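Local structure of TetR family transcriptional regulator (Mycobacterium smegmatis, 5XS9) at residues T109-V112 against E113-R117; R134-I137 against Y138-G142. The protein is a TetR-family transcriptional regulator, BioQ, that probably binds operator DNA as a dimer to control genes of biotin metabolism. All coordinates share one frame; numbering follows the deposited sequence.

Overall arrangement
Interactions 1 and 2 each cover about two and a half turns of a single helix, 106-122 for the first and 129-155 for the second, in the all-helical part of the chain assigned to the TetR C-terminal family. The helices follow each other in sequence, and the two contacts, their centres about 12 Å apart, touch directly. Ile137 is central to that meeting: its CD1 lies 3.7 Å from CD1 of Leu115, and its CG1 lies 3.7 Å from CG2 of Val112. Interaction 1 carries the exposed Glu113 and Arg117 on its other side, whereas interaction 2 also reaches the second subunit, so the pair runs from surface through core to dimer interface.

Interaction 1: residues T109-V112 against E113-R117; sequences TEIV and EQLGR
Leu115 folds back over the carbonyl of Ile111, one turn earlier in helix 106-122, and can be followed atom by atom. Its CB is equally far, 3.6 Å, from the carbonyl oxygens of Ile111 and Val112. CG, placed beside the backbone N and anti to the carbonyl carbon (chi1 -69°), comes down to 3.4 Å from Ile111 O. From there CD1 reaches along the helix to CG2 of Ile111, 4.1 Å away, and the two side chains run alongside each other in the same direction. They form a buried apolar ridge that packs on Ile137 of helix 129-155; Leu115 also touches Ser78 of helix 71-87.

The same Ile111 oxygen accepts the Leu115 N-H at 2.8 Å, with an N-H...O angle of 163°. Equivalent i to i+4 bonds join Thr109 to Glu113, Glu110 to Gln114 and Val112 to Gly116, so four successive carbonyls are engaged.

The polar side is built differently. Glu110 O takes a second donor, a water at 2.9 Å, in addition to the Gln114 N-H. That water also receives a weak bond from Arg117 NH2, 2.8 Å from its oxygen, and so ties the arginine back to the earlier turn. The Glu113 chain bends at chi2 (85°), and its OE1 makes a salt bridge of 2.7 Å with Arg117 NH1, while the Glu113 carbonyl oxygen lies over the centre of one guanidinium face. Glu110 and Gln114 instead direct their polar ends to Arg63 and to the carbonyl of Thr64. With its apolar i, i+4 ridge inward and an i, i+4 Glu-Arg bridge on the exposed side, this is an amphipathic helix of the TetR C-terminal helical domain.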
loop_
_atom_site.group_PDB
_atom_site.type_symbol
_atom_site.label_atom_id
_atom_site.label_comp_id
_atom_site.label_asym_id
_atom_site.label_seq_id
_atom_site.Cartn_x
_atom_site.Cartn_y
_atom_site.Cartn_z
ATOM N N THR A 109 6.899 1.348 -14.399
ATOM C CA THR A 109 7.216 0.174 -15.227
ATOM C C THR A 109 8.734 0.179 -15.523
ATOM O O THR A 109 9.414 -0.840 -15.378
ATOM C CB THR A 109 6.412 0.226 -16.534
ATOM O OG1 THR A 109 5.036 0.160 -16.204
ATOM C CG2 THR A 109 6.751 -0.957 -17.472
ATOM N N GLU A 110 9.279 1.348 -15.857
ATOM C CA GLU A 110 10.711 1.465 -16.013
ATOM C C GLU A 110 11.475 1.107 -14.701
ATOM O O GLU A 110 12.530 0.515 -14.758
ATOM C CB GLU A 110 11.165 2.870 -16.419
ATOM C CG GLU A 110 10.699 3.298 -17.791
ATOM C CD GLU A 110 10.990 4.782 -18.073
ATOM O OE1 GLU A 110 11.740 5.442 -17.297
ATOM O OE2 GLU A 110 10.449 5.268 -19.096
ATOM N N ILE A 111 10.980 1.541 -13.554
ATOM C CA ILE A 111 11.696 1.260 -12.313
ATOM C C ILE A 111 11.711 -0.230 -12.004
ATOM O O ILE A 111 12.720 -0.762 -11.576
ATOM C CB ILE A 111 11.137 2.130 -11.138
ATOM C CG1 ILE A 111 11.598 3.607 -11.354
ATOM C CG2 ILE A 111 11.662 1.585 -9.801
ATOM C CD1 ILE A 111 10.663 4.595 -10.682
ATOM N N VAL A 112 10.591 -0.892 -12.236
ATOM C CA VAL A 112 10.498 -2.304 -12.066
ATOM C C VAL A 112 11.481 -3.076 -12.966
ATOM O O VAL A 112 12.199 -3.951 -12.504
ATOM C CB VAL A 112 9.056 -2.762 -12.408
ATOM C CG1 VAL A 112 8.947 -4.256 -12.700
ATOM C CG2 VAL A 112 8.120 -2.369 -11.305
ATOM N N GLU A 113 11.601 -2.663 -14.228
ATOM C CA GLU A 113 12.577 -3.272 -15.124
ATOM C C GLU A 113 13.967 -2.996 -14.596
ATOM O O GLU A 113 14.858 -3.862 -14.586
ATOM C CB GLU A 113 12.363 -2.743 -16.582
ATOM C CG GLU A 113 13.548 -2.929 -17.521
ATOM C CD GLU A 113 13.645 -4.305 -18.218
ATOM O OE1 GLU A 113 14.786 -4.814 -18.347
ATOM O OE2 GLU A 113 12.617 -4.870 -18.678
ATOM N N GLN A 114 14.218 -1.787 -14.144
ATOM C CA GLN A 114 15.527 -1.548 -13.605
ATOM C C GLN A 114 15.851 -2.407 -12.370
ATOM O O GLN A 114 16.931 -2.934 -12.248
ATOM C CB GLN A 114 15.666 -0.059 -13.299
ATOM C CG GLN A 114 17.034 0.378 -12.955
ATOM C CD GLN A 114 17.203 1.899 -13.074
ATOM O OE1 GLN A 114 16.790 2.521 -14.052
ATOM N NE2 GLN A 114 17.868 2.480 -12.109
ATOM N N LEU A 115 14.898 -2.569 -11.462
ATOM C CA LEU A 115 15.095 -3.439 -10.333
ATOM C C LEU A 115 15.295 -4.937 -10.734
ATOM O O LEU A 115 16.025 -5.650 -10.074
ATOM C CB LEU A 115 13.921 -3.349 -9.370
ATOM C CG LEU A 115 13.775 -2.023 -8.609
ATOM C CD1 LEU A 115 12.407 -2.048 -7.965
ATOM C CD2 LEU A 115 14.920 -1.783 -7.641
ATOM N N GLY A 116 14.608 -5.387 -11.775
ATOM C CA GLY A 116 14.817 -6.708 -12.326
ATOM C C GLY A 116 16.231 -6.965 -12.745
ATOM O O GLY A 116 16.733 -8.028 -12.505
ATOM N N ARG A 117 16.934 -5.967 -13.279
ATOM C CA ARG A 117 18.372 -6.146 -13.537
ATOM C C ARG A 117 19.266 -6.396 -12.307
ATOM O O ARG A 117 20.231 -7.170 -12.341
ATOM C CB ARG A 117 18.888 -4.979 -14.361
ATOM C CG ARG A 117 18.217 -4.963 -15.765
ATOM C CD ARG A 117 18.856 -3.933 -16.720
ATOM N NE ARG A 117 18.162 -2.637 -16.635
ATOM C CZ ARG A 117 17.166 -2.229 -17.431
ATOM N NH1 ARG A 117 16.741 -2.995 -18.446
ATOM N NH2 ARG A 117 16.582 -1.035 -17.216
HETATM O O HOH W 1 14.361 0.644 -16.997
#

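Interaction 2: residues R134-I137 against Y138-G142; sequences RTVI and YYVLG
The Tyr138 ring lies over the carbonyl of Arg134, whose oxygen sits under one face, 3.1 Å from CD2 and 3.2 Å from CG. Farther out, CE2 of the ring meets Arg134 CB at 3.8 Å, and the phenol OH comes to 3.7 Å from Arg134 CD. The two side chains run alongside each other in the same direction, but their flat ends are not stacked: the guanidinium and ring planes are 50° apart. Both set out with CG beside the backbone N (chi1 -77° for Arg134 and -64° for Tyr138), which carries the aliphatic part of the arginine along the ring. The Tyr139 ring is turned differently, with Val136 O near its plane at the edge.

Beneath the Tyr138 ring, Arg134 O also accepts the Tyr138 N-H at 2.7 Å. Each of the next three carbonyls bonds the N-H four residues on. On another side of the helix Ile137 CG2 packs against Leu141 CD1 at 3.6 Å, and Leu141 CG rests 3.3 Å from Ile137 O. This apolar pair meets Phe100 of helix 92-101.

The polar tips look outward from the turn. Tyr138 OH is hydrogen-bonded to Asp146 OD2 of the second subunit, Arg134 NH2 is hydrogen-bonded to Gln173 OE1 of that subunit, and the Tyr138 ring meets the ring of Phe143 of the second subunit; Tyr139 OH is hydrogen-bonded to the carbonyl of Phe174 in its own chain. Aliphatic side chains such as Ile137, Val140 and Leu141 thus pack on helices of their own chain, while Tyr138 and Arg134 add hydrogen bonds to the second subunit beside ring and apolar contacts, consistent with an interface that combines apolar packing with hydrogen bonds.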
loop_
_atom_site.group_PDB
_atom_site.type_symbol
_atom_site.label_atom_id
_atom_site.label_comp_id
_atom_site.label_asym_id
_atom_site.label_seq_id
_atom_site.Cartn_x
_atom_site.Cartn_y
_atom_site.Cartn_z
ATOM N N ARG A 134 8.739 -6.706 -8.520
ATOM C CA ARG A 134 7.469 -6.288 -7.999
ATOM C C ARG A 134 7.399 -6.399 -6.468
ATOM O O ARG A 134 6.773 -5.569 -5.806
ATOM C CB ARG A 134 6.315 -7.095 -8.622
ATOM C CG ARG A 134 5.997 -6.597 -10.043
ATOM C CD ARG A 134 4.719 -7.175 -10.608
ATOM N NE ARG A 134 4.802 -8.596 -10.703
ATOM C CZ ARG A 134 5.140 -9.293 -11.808
ATOM N NH1 ARG A 134 5.460 -8.701 -12.963
ATOM N NH2 ARG A 134 5.171 -10.619 -11.738
ATOM N N THR A 135 8.035 -7.432 -5.916
ATOM C CA THR A 135 8.095 -7.639 -4.489
ATOM C C THR A 135 8.703 -6.392 -3.780
ATOM O O THR A 135 8.143 -5.869 -2.790
ATOM C CB THR A 135 8.863 -8.911 -4.153
ATOM O OG1 THR A 135 8.120 -10.109 -4.616
ATOM C CG2 THR A 135 9.041 -9.009 -2.627
ATOM N N VAL A 136 9.810 -5.925 -4.314
ATOM C CA VAL A 136 10.440 -4.704 -3.812
ATOM C C VAL A 136 9.513 -3.527 -3.967
ATOM O O VAL A 136 9.317 -2.768 -2.993
ATOM C CB VAL A 136 11.768 -4.466 -4.523
ATOM C CG1 VAL A 136 12.451 -3.124 -4.100
ATOM C CG2 VAL A 136 12.719 -5.672 -4.316
ATOM N N ILE A 137 8.851 -3.398 -5.132
ATOM C CA ILE A 137 7.957 -2.259 -5.298
ATOM C C ILE A 137 6.812 -2.307 -4.316
ATOM O O ILE A 137 6.401 -1.247 -3.806
ATOM C CB ILE A 137 7.434 -2.140 -6.760
ATOM C CG1 ILE A 137 8.558 -1.730 -7.660
ATOM C CG2 ILE A 137 6.316 -1.148 -6.886
ATOM C CD1 ILE A 137 9.203 -0.414 -7.294
ATOM N N TYR A 138 6.202 -3.496 -4.145
ATOM C CA TYR A 138 5.110 -3.585 -3.233
ATOM C C TYR A 138 5.516 -3.189 -1.829
ATOM O O TYR A 138 4.732 -2.534 -1.120
ATOM C CB TYR A 138 4.481 -4.960 -3.240
ATOM C CG TYR A 138 3.854 -5.342 -4.541
ATOM C CD1 TYR A 138 3.055 -4.466 -5.233
ATOM C CD2 TYR A 138 4.007 -6.640 -5.052
ATOM C CE1 TYR A 138 2.511 -4.838 -6.427
ATOM C CE2 TYR A 138 3.406 -7.035 -6.219
ATOM C CZ TYR A 138 2.637 -6.145 -6.886
ATOM O OH TYR A 138 2.039 -6.489 -8.100
ATOM N N TYR A 139 6.680 -3.602 -1.412
ATOM C CA TYR A 139 7.182 -3.131 -0.123
ATOM C C TYR A 139 7.278 -1.581 -0.042
ATOM O O TYR A 139 6.820 -0.941 0.938
ATOM C CB TYR A 139 8.514 -3.764 0.240
ATOM C CG TYR A 139 9.258 -3.024 1.342
ATOM C CD1 TYR A 139 8.789 -3.025 2.636
ATOM C CD2 TYR A 139 10.337 -2.184 1.055
ATOM C CE1 TYR A 139 9.442 -2.333 3.643
ATOM C CE2 TYR A 139 10.961 -1.449 2.052
ATOM C CZ TYR A 139 10.518 -1.522 3.362
ATOM O OH TYR A 139 11.153 -0.837 4.427
ATOM N N VAL A 140 7.855 -1.002 -1.064
ATOM C CA VAL A 140 8.116 0.450 -1.042
ATOM C C VAL A 140 6.773 1.208 -1.061
ATOM O O VAL A 140 6.552 2.177 -0.336
ATOM C CB VAL A 140 8.940 0.910 -2.243
ATOM C CG1 VAL A 140 8.949 2.469 -2.304
ATOM C CG2 VAL A 140 10.311 0.332 -2.197
ATOM N N LEU A 141 5.841 0.740 -1.859
ATOM C CA LEU A 141 4.529 1.332 -1.858
ATOM C C LEU A 141 3.695 1.150 -0.597
ATOM O O LEU A 141 3.030 2.105 -0.137
ATOM C CB LEU A 141 3.719 0.923 -3.134
ATOM C CG LEU A 141 4.314 1.267 -4.475
ATOM C CD1 LEU A 141 3.467 0.539 -5.533
ATOM C CD2 LEU A 141 4.368 2.749 -4.678
ATOM N N GLY A 142 3.692 -0.032 -0.013
ATOM C CA GLY A 142 2.976 -0.260 1.263
ATOM C C GLY A 142 3.604 0.587 2.383
ATOM O O GLY A 142 2.916 1.248 3.175
#